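PDB 3VU4: KmHsv2 from Kluyveromyces marxianus, which probably binds phosphoinositides on membranes as a beta-propeller of the PROPPIN family, related to the autophagy protein Atg18. Local coordinates for residues E26-D30 against Q31-I35; L36-L39 against K40-E43; W313-E316 against S317-V320. All coordinates share one frame; numbering follows the deposited sequence.

Interaction 1: residues E26-D30 against Q31-I35; sequences EFNQD and QSCLI
L34 sets a methyl over one face of the F27 ring. Its CD1 lies 4.1 Å from the ring centroid of F27 and 9° off the ring normal, a CH-pi contact. CG of L34 is anti to the backbone N (chi1 169°), and this carries the branch toward strand 24-27. F27 and L34 form a non-hydrogen-bonded antiparallel pair. E26 and I35 form the next, hydrogen-bonded pair, with I35 N 2.8 Å from E26 O. The buried F27 and L34 are the tightly packed part; the E26 side chain beside them is partly exposed.

N28 holds the turn. Its backbone O takes Q31 N at 2.8 Å and closes a type I beta turn. Its side-chain OD1 accepts S32 N at 2.9 Å and, weakly, C33 N at 3.2 Å. N28 ND2 is hydrogen-bonded to H68 O. An alanine here removes the acceptor shared by the S32 and C33 amides and the donor to H68 O, which would probably leave the turn freer to shift.

The tip is looser and partly exposed. There D30 OD1 accepts S32 OG at 2.7 Å, on the syn side of the carboxylate. Q29 turns its amide to the backbone of M66 and H68.

The hairpin joins strands 24-27 and 33-37. Strand 41-47 continues the sheet beside L34. Strand 63-66 packs on N28, C33 and I35, and strand 310-313 packs on F27 and Q31.

Interaction 2: residues L36-L39 against K40-E43; sequences LSTL and KSFE
T38 OG1 grips the turn by accepting two backbone amides. S41 N reaches it at 2.9 Å and K40 N at 3.1 Å. The bond from K40 makes this an ST turn. The hydroxyl oxygen lies between the backbone N and the carbonyl carbon of T38 (chi1 65°), which brings it across the turn to both donors. The backbone adds T38 N to S41 O at 2.7 Å, so S41 is held through both its N and its O.

Next along the ladder, L36 and E43 form a hydrogen-bonded antiparallel pair. Their side chains share one face of the sheet. L36 CD2 rests against the aliphatic CG of E43 at 3.4 Å. Between these pairs S37 faces F42, and L36 O also meets F42 CA in a CA-H...O contact.

Further out, the E43 carboxylate has several partners. S41 OG donates to E43 OE1 at 2.6 Å, from above the carboxylate plane, 43° out of it. Weak hydrogen bonds link E43 OE2 to H52 NE2 and S55 OG. This buried acid is therefore held by its own hairpin and more weakly by strand 50-57. S37 OG pairs with T23 OG1, and N20 OD1 accepts L39 N. F42 packs on L61.

This is a tight beta hairpin between the second and third strands of a four-stranded propeller blade.

Interaction 3: residues W313-E316 against S317-V320; sequences WISE and SSLV
W313 presents one face of its indole to L319. L319 CD2 sits 3.6 Å from the centroid of the six-membered ring of W313 and 12° off the ring normal, a CH-pi contact over the ring centre. CG of L319 lies between its backbone N and carbonyl carbon (chi1 63°), which lifts the branch over the indole. The two residues are a non-hydrogen-bonded antiparallel pair. At the ring edge, W313 CZ3 comes near the backbone of S317. A hydrogen bond from W313 NE1 to K247 O, outside the hairpin, helps hold the indole's rotation.

I314 follows. Its backbone N donates to S318 O at 2.8 Å, a nearly straight bond of 166° at the hydrogen. Its side chain splits between two partners. CG1 of I314 lies 3.7 Å from S318 CB. CG2 of I314 meets V320 CG1 at 3.9 Å, the two side chains crossing at about a right angle.

S315 closes the turn. Its OG accepts S317 N at 2.9 Å and S318 N at 2.8 Å, and the first of these defines an ST turn. S315 N gives a weak bond to S318 O at 3.3 Å, so that carbonyl oxygen serves two amides. S315 thus holds S318 firmly through the S318 N and only weakly through its O.

E316 ends the segment. It is exposed and extended, with its carboxylate close to that of D251, an approach of like charges. S317 OG is hydrogen-bonded to K333 NZ of strand 328-337.

The W313 and L319 side chains both pack against A256 of the preceding blade. The residues form an ST-turn-closed connection between strands 310-313 and 318-323, the first and second strands of the last four-stranded propeller blade.

In the fold
Interactions 1 and 2 come in series near the start of the chain and share strand 33-37. Their centres are about 15 Å apart, and they touch where I35 meets F42 and E43. Interaction 1 links the first two strands of the first blade; interaction 2 links its second and third. Interaction 3 comes much later, in the last blade. Its centre is still only about 13 Å from that of interaction 1, and F27 touches V320. Interactions 2 and 3 do not touch, with centres about 26 Å apart. The first and last of seven four-stranded sheets therefore lie side by side, as expected where a beta-propeller closes its ring.

Interaction 1: residues E26-D30 against Q31-I35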
loop_
_atom_site.group_PDB
_atom_site.type_symbol
_atom_site.label_atom_id
_atom_site.label_comp_id
_atom_site.label_asym_id
_atom_site.label_seq_id
_atom_site.Cartn_x
_atom_site.Cartn_y
_atom_site.Cartn_z
ATOM N N GLU A 26 7.231 -6.434 1.275
ATOM C CA GLU A 26 6.473 -5.260 1.666
ATOM C C GLU A 26 7.405 -4.055 1.759
ATOM O O GLU A 26 8.596 -4.210 2.032
ATOM C CB GLU A 26 5.804 -5.540 3.016
ATOM C CG GLU A 26 4.813 -4.497 3.477
ATOM C CD GLU A 26 3.716 -4.268 2.466
ATOM O OE1 GLU A 26 3.984 -3.578 1.456
ATOM O OE2 GLU A 26 2.595 -4.783 2.677
ATOM N N PHE A 27 6.863 -2.863 1.509
ATOM C CA PHE A 27 7.636 -1.622 1.575
ATOM C C PHE A 27 7.626 -1.093 3.008
ATOM O O PHE A 27 6.745 -1.450 3.790
ATOM C CB PHE A 27 7.003 -0.560 0.674
ATOM C CG PHE A 27 6.964 -0.933 -0.766
ATOM C CD1 PHE A 27 8.037 -0.640 -1.602
ATOM C CD2 PHE A 27 5.861 -1.605 -1.290
ATOM C CE1 PHE A 27 8.014 -1.009 -2.934
ATOM C CE2 PHE A 27 5.830 -1.977 -2.623
ATOM C CZ PHE A 27 6.910 -1.679 -3.447
ATOM N N ASN A 28 8.595 -0.251 3.360
ATOM C CA ASN A 28 8.588 0.322 4.702
ATOM C C ASN A 28 7.632 1.519 4.648
ATOM O O ASN A 28 7.276 1.976 3.564
ATOM C CB ASN A 28 9.996 0.736 5.149
ATOM C CG ASN A 28 10.553 1.909 4.369
ATOM O OD1 ASN A 28 9.972 2.367 3.374
ATOM N ND2 ASN A 28 11.705 2.403 4.819
ATOM N N GLN A 29 7.222 2.015 5.809
ATOM C CA GLN A 29 6.257 3.111 5.906
ATOM C C GLN A 29 6.367 4.324 4.970
ATOM O O GLN A 29 5.354 4.942 4.664
ATOM C CB GLN A 29 6.182 3.590 7.354
ATOM C CG GLN A 29 5.852 2.485 8.377
ATOM C CD GLN A 29 6.948 1.429 8.498
ATOM O OE1 GLN A 29 8.127 1.715 8.300
ATOM N NE2 GLN A 29 6.561 0.210 8.841
ATOM N N ASP A 30 7.562 4.678 4.509
ATOM C CA ASP A 30 7.694 5.822 3.607
ATOM C C ASP A 30 8.092 5.401 2.185
ATOM O O ASP A 30 8.456 6.238 1.354
ATOM C CB ASP A 30 8.719 6.818 4.161
ATOM C CG ASP A 30 10.151 6.346 3.986
ATOM O OD1 ASP A 30 10.438 5.174 4.314
ATOM O OD2 ASP A 30 10.993 7.147 3.526
ATOM N N GLN A 31 8.015 4.101 1.911
ATOM C CA GLN A 31 8.356 3.547 0.600
ATOM C C GLN A 31 9.746 3.877 0.085
ATOM O O GLN A 31 9.915 4.162 -1.098
ATOM C CB GLN A 31 7.355 3.987 -0.463
ATOM C CG GLN A 31 6.057 3.246 -0.444
ATOM C CD GLN A 31 5.050 3.885 0.456
ATOM O OE1 GLN A 31 3.918 3.417 0.561
ATOM N NE2 GLN A 31 5.445 4.971 1.110
ATOM N N SER A 32 10.742 3.847 0.958
ATOM C CA SER A 32 12.099 4.125 0.524
ATOM C C SER A 32 12.859 2.804 0.551
ATOM O O SER A 32 13.959 2.685 0.008
ATOM C CB SER A 32 12.753 5.158 1.447
ATOM O OG SER A 32 12.682 4.764 2.806
ATOM N N CYS A 33 12.243 1.807 1.181
ATOM C CA CYS A 33 12.828 0.475 1.292
ATOM C C CYS A 33 11.794 -0.617 1.085
ATOM O O CYS A 33 10.593 -0.414 1.292
ATOM C CB CYS A 33 13.458 0.268 2.672
ATOM S SG CYS A 33 14.894 1.281 3.014
ATOM N N LEU A 34 12.287 -1.786 0.687
ATOM C CA LEU A 34 11.456 -2.961 0.469
ATOM C C LEU A 34 12.106 -4.107 1.219
ATOM O O LEU A 34 13.318 -4.291 1.138
ATOM C CB LEU A 34 11.393 -3.323 -1.019
ATOM C CG LEU A 34 10.774 -4.686 -1.361
ATOM C CD1 LEU A 34 9.252 -4.629 -1.229
ATOM C CD2 LEU A 34 11.164 -5.068 -2.775
ATOM N N ILE A 35 11.315 -4.857 1.977
ATOM C CA ILE A 35 11.862 -6.005 2.676
ATOM C C ILE A 35 11.221 -7.208 2.028
ATOM O O ILE A 35 10.045 -7.181 1.651
ATOM C CB ILE A 35 11.576 -5.999 4.193
ATOM C CG1 ILE A 35 12.232 -7.230 4.824
ATOM C CG2 ILE A 35 10.088 -6.016 4.470
ATOM C CD1 ILE A 35 12.575 -7.054 6.288
#

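Interaction 2: residues L36-L39 against K40-E43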
loop_
_atom_site.group_PDB
_atom_site.type_symbol
_atom_site.label_atom_id
_atom_site.label_comp_id
_atom_site.label_asym_id
_atom_site.label_seq_id
_atom_site.Cartn_x
_atom_site.Cartn_y
_atom_site.Cartn_z
ATOM N N LEU A 36 11.997 -8.270 1.891
ATOM C CA LEU A 36 11.496 -9.455 1.229
ATOM C C LEU A 36 12.019 -10.737 1.872
ATOM O O LEU A 36 13.120 -10.765 2.417
ATOM C CB LEU A 36 11.863 -9.321 -0.255
ATOM C CG LEU A 36 12.418 -10.366 -1.207
ATOM C CD1 LEU A 36 12.591 -9.675 -2.561
ATOM C CD2 LEU A 36 13.755 -10.905 -0.721
ATOM N N SER A 37 11.206 -11.786 1.835
ATOM C CA SER A 37 11.587 -13.060 2.421
ATOM C C SER A 37 11.531 -14.218 1.425
ATOM O O SER A 37 10.728 -14.217 0.482
ATOM C CB SER A 37 10.683 -13.381 3.615
ATOM O OG SER A 37 9.382 -13.742 3.191
ATOM N N THR A 38 12.397 -15.205 1.651
ATOM C CA THR A 38 12.470 -16.397 0.816
ATOM C C THR A 38 12.427 -17.591 1.752
ATOM O O THR A 38 12.180 -17.443 2.951
ATOM C CB THR A 38 13.784 -16.467 0.034
ATOM O OG1 THR A 38 14.873 -16.622 0.953
ATOM C CG2 THR A 38 13.995 -15.202 -0.779
ATOM N N LEU A 39 12.673 -18.776 1.207
ATOM C CA LEU A 39 12.669 -19.990 2.010
ATOM C C LEU A 39 13.921 -20.039 2.884
ATOM O O LEU A 39 13.949 -20.704 3.922
ATOM C CB LEU A 39 12.644 -21.217 1.099
ATOM C CG LEU A 39 11.437 -21.330 0.164
ATOM C CD1 LEU A 39 11.517 -22.644 -0.629
ATOM C CD2 LEU A 39 10.148 -21.273 0.982
ATOM N N LYS A 40 14.937 -19.293 2.463
ATOM C CA LYS A 40 16.218 -19.274 3.145
ATOM C C LYS A 40 16.618 -17.994 3.875
ATOM O O LYS A 40 17.535 -18.029 4.697
ATOM C CB LYS A 40 17.310 -19.642 2.137
ATOM C CG LYS A 40 17.126 -21.023 1.496
ATOM C CD LYS A 40 17.889 -21.154 0.179
ATOM C CE LYS A 40 19.371 -20.851 0.348
ATOM N NZ LYS A 40 20.093 -20.959 -0.948
ATOM N N SER A 41 15.960 -16.871 3.597
ATOM C CA SER A 41 16.335 -15.622 4.269
ATOM C C SER A 41 15.372 -14.480 4.014
ATOM O O SER A 41 14.335 -14.657 3.377
ATOM C CB SER A 41 17.702 -15.163 3.779
ATOM O OG SER A 41 17.593 -14.647 2.459
ATOM N N PHE A 42 15.728 -13.307 4.534
ATOM C CA PHE A 42 14.956 -12.099 4.307
ATOM C C PHE A 42 15.972 -11.080 3.811
ATOM O O PHE A 42 17.112 -11.063 4.264
ATOM C CB PHE A 42 14.191 -11.646 5.572
ATOM C CG PHE A 42 15.013 -10.914 6.609
ATOM C CD1 PHE A 42 15.474 -9.617 6.383
ATOM C CD2 PHE A 42 15.236 -11.490 7.861
ATOM C CE1 PHE A 42 16.136 -8.901 7.396
ATOM C CE2 PHE A 42 15.897 -10.779 8.875
ATOM C CZ PHE A 42 16.345 -9.487 8.641
ATOM N N GLU A 43 15.569 -10.268 2.842
ATOM C CA GLU A 43 16.452 -9.278 2.246
ATOM C C GLU A 43 15.793 -7.915 2.323
ATOM O O GLU A 43 14.567 -7.817 2.368
ATOM C CB GLU A 43 16.692 -9.629 0.779
ATOM C CG GLU A 43 16.902 -11.116 0.521
ATOM C CD GLU A 43 18.312 -11.570 0.853
ATOM O OE1 GLU A 43 18.555 -12.800 0.893
ATOM O OE2 GLU A 43 19.177 -10.691 1.062
#

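Interaction 3: residues W313-E316 against S317-V320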
loop_
_atom_site.group_PDB
_atom_site.type_symbol
_atom_site.label_atom_id
_atom_site.label_comp_id
_atom_site.label_asym_id
_atom_site.label_seq_id
_atom_site.Cartn_x
_atom_site.Cartn_y
_atom_site.Cartn_z
ATOM N N TRP A 313 4.730 4.678 -5.069
ATOM C CA TRP A 313 5.207 5.894 -5.714
ATOM C C TRP A 313 6.492 6.261 -5.003
ATOM O O TRP A 313 6.619 6.065 -3.797
ATOM C CB TRP A 313 4.193 7.027 -5.582
ATOM C CG TRP A 313 2.944 6.814 -6.381
ATOM C CD1 TRP A 313 1.880 6.023 -6.051
ATOM C CD2 TRP A 313 2.612 7.430 -7.631
ATOM N NE1 TRP A 313 0.903 6.116 -7.013
ATOM C CE2 TRP A 313 1.327 6.971 -7.993
ATOM C CE3 TRP A 313 3.274 8.329 -8.475
ATOM C CZ2 TRP A 313 0.690 7.384 -9.169
ATOM C CZ3 TRP A 313 2.640 8.740 -9.643
ATOM C CH2 TRP A 313 1.360 8.266 -9.978
ATOM N N ILE A 314 7.462 6.762 -5.752
ATOM C CA ILE A 314 8.735 7.145 -5.165
ATOM C C ILE A 314 8.935 8.638 -5.355
ATOM O O ILE A 314 9.969 9.187 -4.991
ATOM C CB ILE A 314 9.910 6.375 -5.813
ATOM C CG1 ILE A 314 9.968 6.649 -7.315
ATOM C CG2 ILE A 314 9.748 4.895 -5.560
ATOM C CD1 ILE A 314 11.221 6.107 -7.984
ATOM N N SER A 315 7.928 9.282 -5.935
ATOM C CA SER A 315 7.958 10.713 -6.184
ATOM C C SER A 315 6.565 11.123 -6.618
ATOM O O SER A 315 5.623 10.338 -6.527
ATOM C CB SER A 315 8.943 11.047 -7.292
ATOM O OG SER A 315 8.325 10.944 -8.557
ATOM N N GLU A 316 6.433 12.348 -7.102
ATOM C CA GLU A 316 5.134 12.834 -7.534
ATOM C C GLU A 316 4.794 12.326 -8.921
ATOM O O GLU A 316 3.623 12.303 -9.309
ATOM C CB GLU A 316 5.113 14.362 -7.509
ATOM C CG GLU A 316 5.246 14.927 -6.107
ATOM C CD GLU A 316 5.205 16.445 -6.054
ATOM O OE1 GLU A 316 5.248 16.993 -4.928
ATOM O OE2 GLU A 316 5.132 17.093 -7.125
ATOM N N SER A 317 5.816 11.901 -9.659
ATOM C CA SER A 317 5.605 11.411 -11.014
ATOM C C SER A 317 6.123 9.991 -11.295
ATOM O O SER A 317 5.813 9.421 -12.342
ATOM C CB SER A 317 6.242 12.378 -12.010
ATOM O OG SER A 317 7.646 12.419 -11.828
ATOM N N SER A 318 6.909 9.426 -10.382
ATOM C CA SER A 318 7.441 8.077 -10.586
ATOM C C SER A 318 6.983 7.063 -9.550
ATOM O O SER A 318 6.753 7.407 -8.391
ATOM C CB SER A 318 8.971 8.098 -10.605
ATOM O OG SER A 318 9.431 8.743 -11.776
ATOM N N LEU A 319 6.855 5.811 -9.980
ATOM C CA LEU A 319 6.454 4.740 -9.087
ATOM C C LEU A 319 7.133 3.439 -9.503
ATOM O O LEU A 319 7.584 3.292 -10.642
ATOM C CB LEU A 319 4.931 4.584 -9.094
ATOM C CG LEU A 319 4.251 4.176 -10.396
ATOM C CD1 LEU A 319 4.217 2.671 -10.474
ATOM C CD2 LEU A 319 2.829 4.729 -10.445
ATOM N N VAL A 320 7.231 2.507 -8.563
ATOM C CA VAL A 320 7.854 1.224 -8.839
ATOM C C VAL A 320 6.841 0.100 -8.712
ATOM O O VAL A 320 5.845 0.202 -7.990
ATOM C CB VAL A 320 9.024 0.912 -7.868
ATOM C CG1 VAL A 320 10.130 1.909 -8.037
ATOM C CG2 VAL A 320 8.528 0.902 -6.438
#